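Local coordinates for histidine--tRNA ligase (Staphylococcus aureus, PDB 1QE0), which catalyses the ATP-dependent attachment of L-histidine to tRNA(His), releasing AMP and diphosphate, and works as a homodimeric class II aminoacyl-tRNA synthetase, at residues Leu26-Ile38 against Asn99-Phe111. Numbering follows the deposited sequence.
Sequences LDELMTFYNYKEI and NQPIKLYYNGPMF
Asp27, on the last turns of a helix, receives the phenol of Tyr105, a worked example of how a helix is docked on a sheet through one buried ring: the Tyr105 OH donates to OD1 of Asp27 over 2.8 Å, arriving from above the carboxylate plane, 54° out of it. A water that donates both to this hydroxyl and to the backbone O of Asp27 gives the phenol a second tie to the same helical turn. One turn on, Met30 lays CG over one face of the Tyr105 ring, 3.5 Å from its centroid, and the sulfur follows obliquely as a Met-aromatic contact. The helix then ends in a Schellman motif with Asn34, of positive phi, as its C-prime residue. Beside this turn, Tyr33 O accepts a weak bond from Lys103 NZ. Tyr35 offers a ring face to Lys103, whose CB sits 3.7 Å from the ring centroid. Lys103 NZ also makes salt bridges to Glu142 and to Asp360 of the second subunit, and the Tyr35 hydroxyl bonds the same Glu142. Lys36 opens a short parallel pairing, its N bonded to Lys103 O at 2.9 Å and its O accepting from Tyr105 N. Tyr105 chi1 (84°) swings the ring off the sheet toward the helix, so that Glu37 CB, 3.9 Å from the centroid, lies over the face opposite Met30. OE1 of Glu37 is shared by Arg39 of its own chain and Arg20 of the second subunit. Ile38 N adds a third backbone bond, to Tyr105 O at 3.0 Å. Strand 36-37, with its helix probably class II motif 1 at the dimer interface, lies beside strand 102-111, which with antiparallel strand 123-132 fits motif 2; helix 137-153 backs Leu26, Tyr33 and Tyr35, and helix 82-91 packs on Leu104 and Ile38.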
loop_
_atom_site.group_PDB
_atom_site.type_symbol
_atom_site.label_atom_id
_atom_site.label_comp_id
_atom_site.label_asym_id
_atom_site.label_seq_id
_atom_site.Cartn_x
_atom_site.Cartn_y
_atom_site.Cartn_z
ATOM N N LEU A 26 5.311 -0.389 -6.988
ATOM C CA LEU A 26 6.394 -0.657 -6.033
ATOM C C LEU A 26 6.294 -2.095 -5.486
ATOM O O LEU A 26 7.302 -2.785 -5.303
ATOM C CB LEU A 26 6.376 0.366 -4.900
ATOM C CG LEU A 26 6.897 1.772 -5.250
ATOM C CD1 LEU A 26 6.603 2.833 -4.143
ATOM C CD2 LEU A 26 8.374 1.656 -5.537
ATOM N N ASP A 27 5.077 -2.568 -5.270
ATOM C CA ASP A 27 4.903 -3.924 -4.789
ATOM C C ASP A 27 5.432 -4.903 -5.827
ATOM O O ASP A 27 6.005 -5.932 -5.468
ATOM C CB ASP A 27 3.428 -4.189 -4.494
ATOM C CG ASP A 27 2.891 -3.322 -3.365
ATOM O OD1 ASP A 27 3.669 -2.794 -2.542
ATOM O OD2 ASP A 27 1.671 -3.158 -3.292
ATOM N N GLU A 28 5.265 -4.570 -7.107
ATOM C CA GLU A 28 5.737 -5.426 -8.199
ATOM C C GLU A 28 7.232 -5.428 -8.282
ATOM O O GLU A 28 7.842 -6.475 -8.408
ATOM C CB GLU A 28 5.212 -4.955 -9.528
ATOM C CG GLU A 28 3.718 -4.995 -9.632
ATOM C CD GLU A 28 3.238 -4.637 -11.015
ATOM O OE1 GLU A 28 4.086 -4.610 -11.955
ATOM O OE2 GLU A 28 2.015 -4.395 -11.156
ATOM N N LEU A 29 7.821 -4.242 -8.293
ATOM C CA LEU A 29 9.271 -4.115 -8.338
ATOM C C LEU A 29 9.877 -4.928 -7.171
ATOM O O LEU A 29 10.852 -5.655 -7.373
ATOM C CB LEU A 29 9.699 -2.641 -8.218
ATOM C CG LEU A 29 10.019 -1.708 -9.397
ATOM C CD1 LEU A 29 9.688 -2.345 -10.689
ATOM C CD2 LEU A 29 9.291 -0.402 -9.245
ATOM N N MET A 30 9.281 -4.864 -5.976
ATOM C CA MET A 30 9.820 -5.599 -4.821
ATOM C C MET A 30 9.793 -7.098 -5.065
ATOM O O MET A 30 10.595 -7.864 -4.526
ATOM C CB MET A 30 9.071 -5.262 -3.526
ATOM C CG MET A 30 9.175 -3.808 -3.112
ATOM S SD MET A 30 10.862 -3.208 -2.964
ATOM C CE MET A 30 11.024 -2.493 -4.561
ATOM N N THR A 31 8.858 -7.505 -5.890
ATOM C CA THR A 31 8.689 -8.890 -6.254
ATOM C C THR A 31 9.919 -9.400 -7.030
ATOM O O THR A 31 10.460 -10.467 -6.749
ATOM C CB THR A 31 7.393 -8.971 -7.032
ATOM O OG1 THR A 31 6.354 -9.306 -6.130
ATOM C CG2 THR A 31 7.447 -9.910 -8.166
ATOM N N PHE A 32 10.424 -8.564 -7.929
ATOM C CA PHE A 32 11.579 -8.887 -8.754
ATOM C C PHE A 32 12.833 -8.930 -7.892
ATOM O O PHE A 32 13.747 -9.697 -8.151
ATOM C CB PHE A 32 11.764 -7.825 -9.856
ATOM C CG PHE A 32 10.547 -7.556 -10.664
ATOM C CD1 PHE A 32 10.420 -6.378 -11.342
ATOM C CD2 PHE A 32 9.500 -8.467 -10.725
ATOM C CE1 PHE A 32 9.244 -6.097 -12.075
ATOM C CE2 PHE A 32 8.328 -8.192 -11.453
ATOM C CZ PHE A 32 8.210 -7.008 -12.124
ATOM N N TYR A 33 12.888 -8.068 -6.888
ATOM C CA TYR A 33 14.046 -7.989 -6.002
ATOM C C TYR A 33 13.921 -8.943 -4.852
ATOM O O TYR A 33 14.880 -9.141 -4.104
ATOM C CB TYR A 33 14.201 -6.581 -5.463
ATOM C CG TYR A 33 14.612 -5.612 -6.527
ATOM C CD1 TYR A 33 15.955 -5.270 -6.675
ATOM C CD2 TYR A 33 13.675 -5.089 -7.445
ATOM C CE1 TYR A 33 16.377 -4.449 -7.716
ATOM C CE2 TYR A 33 14.081 -4.261 -8.498
ATOM C CZ TYR A 33 15.441 -3.961 -8.630
ATOM O OH TYR A 33 15.910 -3.291 -9.723
ATOM N N ASN A 34 12.706 -9.438 -4.644
ATOM C CA ASN A 34 12.445 -10.399 -3.595
ATOM C C ASN A 34 12.393 -9.839 -2.167
ATOM O O ASN A 34 12.822 -10.518 -1.205
ATOM C CB ASN A 34 13.445 -11.544 -3.703
ATOM C CG ASN A 34 13.094 -12.702 -2.825
ATOM O OD1 ASN A 34 11.926 -13.049 -2.686
ATOM N ND2 ASN A 34 14.102 -13.308 -2.201
ATOM N N TYR A 35 11.903 -8.600 -2.025
ATOM C CA TYR A 35 11.740 -7.997 -0.707
ATOM C C TYR A 35 10.290 -8.256 -0.338
ATOM O O TYR A 35 9.409 -8.184 -1.204
ATOM C CB TYR A 35 11.991 -6.517 -0.751
ATOM C CG TYR A 35 13.441 -6.196 -0.753
ATOM C CD1 TYR A 35 14.040 -5.561 0.328
ATOM C CD2 TYR A 35 14.230 -6.541 -1.811
ATOM C CE1 TYR A 35 15.412 -5.276 0.337
ATOM C CE2 TYR A 35 15.610 -6.270 -1.806
ATOM C CZ TYR A 35 16.189 -5.639 -0.728
ATOM O OH TYR A 35 17.551 -5.407 -0.721
ATOM N N LYS A 36 10.045 -8.597 0.928
ATOM C CA LYS A 36 8.706 -8.907 1.417
ATOM C C LYS A 36 8.117 -7.783 2.280
ATOM O O LYS A 36 8.835 -7.165 3.057
ATOM C CB LYS A 36 8.774 -10.200 2.200
ATOM C CG LYS A 36 9.655 -11.277 1.569
ATOM C CD LYS A 36 9.129 -11.836 0.245
ATOM C CE LYS A 36 9.959 -13.037 -0.208
ATOM N NZ LYS A 36 9.563 -13.547 -1.559
ATOM N N GLU A 37 6.807 -7.557 2.173
ATOM C CA GLU A 37 6.151 -6.475 2.901
ATOM C C GLU A 37 5.818 -6.756 4.342
ATOM O O GLU A 37 5.311 -7.811 4.661
ATOM C CB GLU A 37 4.865 -6.041 2.218
ATOM C CG GLU A 37 4.326 -4.756 2.832
ATOM C CD GLU A 37 2.950 -4.357 2.342
ATOM O OE1 GLU A 37 2.168 -5.215 1.894
ATOM O OE2 GLU A 37 2.629 -3.167 2.445
ATOM N N ILE A 38 6.074 -5.791 5.210
ATOM C CA ILE A 38 5.767 -5.951 6.614
ATOM C C ILE A 38 4.970 -4.692 6.956
ATOM O O ILE A 38 5.192 -3.640 6.364
ATOM C CB ILE A 38 7.067 -6.056 7.457
ATOM C CG1 ILE A 38 6.765 -6.303 8.940
ATOM C CG2 ILE A 38 7.909 -4.789 7.310
ATOM C CD1 ILE A 38 8.025 -6.330 9.781
ATOM N N ASN A 99 16.332 -18.201 6.084
ATOM C CA ASN A 99 16.427 -17.349 4.898
ATOM C C ASN A 99 17.005 -15.974 5.242
ATOM O O ASN A 99 16.360 -15.176 5.907
ATOM C CB ASN A 99 15.039 -17.211 4.260
ATOM C CG ASN A 99 14.995 -16.196 3.109
ATOM O OD1 ASN A 99 16.015 -15.676 2.664
ATOM N ND2 ASN A 99 13.798 -15.927 2.612
ATOM N N GLN A 100 18.222 -15.704 4.777
ATOM C CA GLN A 100 18.890 -14.441 5.024
ATOM C C GLN A 100 19.588 -14.002 3.729
ATOM O O GLN A 100 19.911 -14.833 2.889
ATOM C CB GLN A 100 19.926 -14.620 6.129
ATOM C CG GLN A 100 19.394 -15.063 7.468
ATOM C CD GLN A 100 18.749 -13.975 8.306
ATOM O OE1 GLN A 100 19.202 -12.826 8.355
ATOM N NE2 GLN A 100 17.709 -14.354 9.022
ATOM N N PRO A 101 19.824 -12.686 3.544
ATOM C CA PRO A 101 19.478 -11.597 4.466
ATOM C C PRO A 101 17.977 -11.360 4.527
ATOM O O PRO A 101 17.227 -11.795 3.648
ATOM C CB PRO A 101 20.206 -10.395 3.859
ATOM C CG PRO A 101 20.178 -10.679 2.394
ATOM C CD PRO A 101 20.490 -12.154 2.339
ATOM N N ILE A 102 17.512 -10.769 5.615
ATOM C CA ILE A 102 16.095 -10.457 5.725
ATOM C C ILE A 102 15.872 -9.210 4.853
ATOM O O ILE A 102 16.397 -8.131 5.139
ATOM C CB ILE A 102 15.715 -10.141 7.155
ATOM C CG1 ILE A 102 15.878 -11.373 8.014
ATOM C CG2 ILE A 102 14.334 -9.650 7.185
ATOM C CD1 ILE A 102 15.479 -12.615 7.270
ATOM N N LYS A 103 15.210 -9.408 3.721
ATOM C CA LYS A 103 14.930 -8.347 2.775
ATOM C C LYS A 103 13.472 -7.948 2.925
ATOM O O LYS A 103 12.603 -8.619 2.366
ATOM C CB LYS A 103 15.184 -8.897 1.391
ATOM C CG LYS A 103 16.657 -9.195 1.150
ATOM C CD LYS A 103 16.890 -9.991 -0.115
ATOM C CE LYS A 103 17.068 -9.129 -1.320
ATOM N NZ LYS A 103 17.577 -9.997 -2.416
ATOM N N LEU A 104 13.202 -6.858 3.647
ATOM C CA LEU A 104 11.837 -6.389 3.924
ATOM C C LEU A 104 11.544 -4.961 3.428
ATOM O O LEU A 104 12.448 -4.118 3.398
ATOM C CB LEU A 104 11.637 -6.355 5.437
ATOM C CG LEU A 104 11.675 -7.562 6.375
ATOM C CD1 LEU A 104 11.770 -7.055 7.821
ATOM C CD2 LEU A 104 10.468 -8.433 6.198
ATOM N N TYR A 105 10.284 -4.672 3.113
ATOM C CA TYR A 105 9.893 -3.334 2.687
ATOM C C TYR A 105 8.588 -2.930 3.329
ATOM O O TYR A 105 7.831 -3.780 3.821
ATOM C CB TYR A 105 9.781 -3.215 1.164
ATOM C CG TYR A 105 8.483 -3.656 0.518
ATOM C CD1 TYR A 105 7.410 -2.790 0.362
ATOM C CD2 TYR A 105 8.364 -4.926 0.000
ATOM C CE1 TYR A 105 6.268 -3.186 -0.300
ATOM C CE2 TYR A 105 7.223 -5.338 -0.656
ATOM C CZ TYR A 105 6.188 -4.479 -0.809
ATOM O OH TYR A 105 5.085 -4.948 -1.491
ATOM N N TYR A 106 8.336 -1.625 3.372
ATOM C CA TYR A 106 7.110 -1.123 3.971
ATOM C C TYR A 106 6.625 0.063 3.195
ATOM O O TYR A 106 7.306 0.532 2.297
ATOM C CB TYR A 106 7.332 -0.765 5.431
ATOM C CG TYR A 106 8.370 0.272 5.662
ATOM C CD1 TYR A 106 9.631 -0.078 6.138
ATOM C CD2 TYR A 106 8.112 1.607 5.385
ATOM C CE1 TYR A 106 10.615 0.884 6.323
ATOM C CE2 TYR A 106 9.089 2.582 5.564
ATOM C CZ TYR A 106 10.334 2.218 6.026
ATOM O OH TYR A 106 11.296 3.186 6.160
ATOM N N ASN A 107 5.438 0.536 3.529
ATOM C CA ASN A 107 4.840 1.686 2.853
ATOM C C ASN A 107 3.604 2.100 3.670
ATOM O O ASN A 107 2.640 1.341 3.743
ATOM C CB ASN A 107 4.417 1.266 1.437
ATOM C CG ASN A 107 3.881 2.427 0.595
ATOM O OD1 ASN A 107 3.494 3.476 1.095
ATOM N ND2 ASN A 107 3.857 2.223 -0.698
ATOM N N GLY A 108 3.645 3.257 4.324
ATOM C CA GLY A 108 2.495 3.686 5.093
ATOM C C GLY A 108 2.717 5.060 5.661
ATOM O O GLY A 108 3.769 5.649 5.463
ATOM N N PRO A 109 1.733 5.631 6.343
ATOM C CA PRO A 109 1.878 6.962 6.928
ATOM C C PRO A 109 2.776 7.013 8.141
ATOM O O PRO A 109 2.674 6.157 9.029
ATOM C CB PRO A 109 0.449 7.309 7.326
ATOM C CG PRO A 109 -0.132 5.980 7.623
ATOM C CD PRO A 109 0.340 5.187 6.437
ATOM N N MET A 110 3.553 8.091 8.220
ATOM C CA MET A 110 4.481 8.354 9.311
ATOM C C MET A 110 3.966 9.645 9.959
ATOM O O MET A 110 3.242 10.402 9.299
ATOM C CB MET A 110 5.894 8.563 8.761
ATOM C CG MET A 110 6.427 7.382 8.026
ATOM S SD MET A 110 6.526 5.952 9.088
ATOM C CE MET A 110 6.304 4.630 7.918
ATOM N N PHE A 111 4.352 9.932 11.205
ATOM C CA PHE A 111 3.877 11.130 11.900
ATOM C C PHE A 111 4.924 11.978 12.613
ATOM O O PHE A 111 5.351 11.648 13.720
ATOM C CB PHE A 111 2.827 10.718 12.924
ATOM C CG PHE A 111 1.731 9.899 12.350
ATOM C CD1 PHE A 111 0.517 10.495 12.003
ATOM C CD2 PHE A 111 1.926 8.538 12.078
ATOM C CE1 PHE A 111 -0.476 9.750 11.396
ATOM C CE2 PHE A 111 0.939 7.779 11.472
ATOM C CZ PHE A 111 -0.256 8.383 11.127
HETATM O O HOH W 1 5.501 -6.979 -3.109
#